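Local coordinates for Ras-related protein Rab-7L1 (Homo sapiens, PDB 6HH2) that works as a GDP- and GTP-binding Rab GTPase in vesicle trafficking, keeping the endosome and trans-Golgi network intact and recruiting the kinase LRRK2 to the Golgi, at residues Val137-Ile142 against Thr152-Thr157. The protein carries 4 engineered substitutions. Residues are numbered along the deposited sequence; the frame is centred on the assembly and turned at random.
Sequences VSRDQI and TGWTET
Ile142 rests its CG2 methyl on one face of the Trp154 indole. This is a CH-pi contact: Ile142 CG2 lies 3.6 Å from the centroid of the Trp154 six-membered ring, 21° off the ring normal. Ile142 CG2 sits offset toward the rim, 3.4 Å from Trp154 CE3. It stands anti to the backbone N, which directs this branch at the ring. Near the far end of the indole, Arg139 CB lies 4.1 Å from Trp154 CH2. Trp154 NE1 is hydrogen-bonded to Asp143 OD1, next to Ile142 in the helix, and this helps fix the ring's rotation.

Arg139 and Glu156 form a salt bridge. Arg139 NH2 meets Glu156 OE1 at 3.0 Å, on the syn lone pair, in a bent bond (142°). Arg139 NE reaches Glu156 OE1 weakly, at 3.4 Å. The Arg139 chain is extended from CG to NE and carries the guanidinium to Glu156. Glu156 OE2 pairs with Lys163, so the carboxylate is shared by two cations.

Ser138 N-caps the helix in a capping box: Ser138 OG accepts from Gln141 N, and Gln141 OE1 accepts from Ser138 N.

The contact packs the first turn of helix 139-148 against edge strand 153-156. With strand 123-128, parallel to 153-156, they make the last beta-alpha-beta unit of the Ras-type GTPase fold. Leu125 touches both Ile142 and Trp154, and Phe99 of helix 96-112 also packs on Ile142.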
# COMPACT_ATOMS: atom_id res chain seq x y z
N VAL A 137 -12.73 12.73 -9.52
CA VAL A 137 -12.13 12.14 -10.71
C VAL A 137 -13.09 11.08 -11.22
O VAL A 137 -13.94 10.56 -10.48
CB VAL A 137 -10.76 11.49 -10.40
CG1 VAL A 137 -9.78 12.57 -9.88
CG2 VAL A 137 -10.89 10.37 -9.36
N SER A 138 -12.94 10.72 -12.50
CA SER A 138 -13.71 9.64 -13.08
C SER A 138 -12.88 8.36 -13.16
O SER A 138 -11.66 8.39 -13.14
CB SER A 138 -14.16 10.01 -14.50
OG SER A 138 -13.03 10.10 -15.37
N ARG A 139 -13.57 7.23 -13.34
CA ARG A 139 -12.85 5.96 -13.43
C ARG A 139 -11.97 5.91 -14.67
O ARG A 139 -10.86 5.37 -14.63
CB ARG A 139 -13.83 4.79 -13.38
CG ARG A 139 -14.47 4.59 -12.00
CD ARG A 139 -15.69 3.61 -12.07
NE ARG A 139 -16.23 3.34 -10.72
CZ ARG A 139 -17.21 4.06 -10.17
NH1 ARG A 139 -17.73 5.10 -10.82
NH2 ARG A 139 -17.68 3.75 -8.96
N ASP A 140 -12.46 6.44 -15.79
CA ASP A 140 -11.63 6.47 -16.99
C ASP A 140 -10.37 7.30 -16.77
O ASP A 140 -9.28 6.93 -17.20
CB ASP A 140 -12.41 6.96 -18.21
CG ASP A 140 -13.37 5.89 -18.78
OD1 ASP A 140 -13.30 4.70 -18.37
OD2 ASP A 140 -14.22 6.25 -19.63
N GLN A 141 -10.63 8.42 -16.11
CA GLN A 141 -9.34 9.23 -15.69
C GLN A 141 -8.33 8.40 -14.79
O GLN A 141 -7.08 8.44 -14.93
CB GLN A 141 -9.78 10.48 -14.90
CG GLN A 141 -10.10 11.74 -15.72
CD GLN A 141 -10.62 12.86 -14.82
OE1 GLN A 141 -11.02 12.61 -13.68
NE2 GLN A 141 -10.59 14.11 -15.33
N ILE A 142 -8.88 7.67 -13.85
CA ILE A 142 -7.98 6.88 -13.01
C ILE A 142 -7.23 5.85 -13.83
O ILE A 142 -6.02 5.65 -13.65
CB ILE A 142 -8.76 6.22 -11.87
CG1 ILE A 142 -9.40 7.29 -10.98
CG2 ILE A 142 -7.80 5.40 -11.02
CD1 ILE A 142 -10.41 6.70 -10.02
N THR A 152 1.19 -1.01 -11.34
CA THR A 152 0.84 -2.39 -11.65
C THR A 152 -0.65 -2.49 -11.88
O THR A 152 -1.08 -3.23 -12.78
CB THR A 152 1.26 -3.31 -10.50
OG1 THR A 152 2.66 -3.04 -10.23
CG2 THR A 152 1.11 -4.79 -10.89
N GLY A 153 -1.44 -1.77 -11.13
CA GLY A 153 -2.88 -1.70 -11.38
C GLY A 153 -3.51 -0.78 -10.37
O GLY A 153 -2.81 -0.18 -9.53
N TRP A 154 -4.84 -0.71 -10.42
CA TRP A 154 -5.60 0.16 -9.54
C TRP A 154 -6.96 -0.47 -9.26
O TRP A 154 -7.47 -1.27 -10.08
CB TRP A 154 -5.78 1.57 -10.15
CG TRP A 154 -6.80 1.59 -11.30
CD1 TRP A 154 -6.56 1.32 -12.60
CD2 TRP A 154 -8.19 1.92 -11.19
NE1 TRP A 154 -7.75 1.48 -13.35
CE2 TRP A 154 -8.75 1.87 -12.47
CE3 TRP A 154 -9.00 2.32 -10.11
CZ2 TRP A 154 -10.13 2.15 -12.71
CZ3 TRP A 154 -10.33 2.62 -10.34
CH2 TRP A 154 -10.88 2.52 -11.61
N THR A 155 -7.53 -0.10 -8.10
CA THR A 155 -8.91 -0.43 -7.82
C THR A 155 -9.50 0.56 -6.85
O THR A 155 -8.79 1.26 -6.13
CB THR A 155 -9.03 -1.87 -7.27
OG1 THR A 155 -10.42 -2.24 -7.12
CG2 THR A 155 -8.35 -2.04 -5.94
N GLU A 156 -10.82 0.64 -6.85
CA GLU A 156 -11.52 1.45 -5.87
C GLU A 156 -11.66 0.65 -4.59
O GLU A 156 -11.79 -0.58 -4.62
CB GLU A 156 -12.88 1.88 -6.39
CG GLU A 156 -13.86 0.75 -6.56
CD GLU A 156 -15.27 1.21 -6.92
OE1 GLU A 156 -15.42 2.22 -7.60
OE2 GLU A 156 -16.23 0.46 -6.60
N THR A 157 -11.60 1.35 -3.45
CA THR A 157 -11.73 0.69 -2.16
C THR A 157 -12.50 1.61 -1.23
O THR A 157 -12.61 2.83 -1.48
CB THR A 157 -10.37 0.46 -1.48
OG1 THR A 157 -9.70 1.73 -1.26
CG2 THR A 157 -9.48 -0.41 -2.34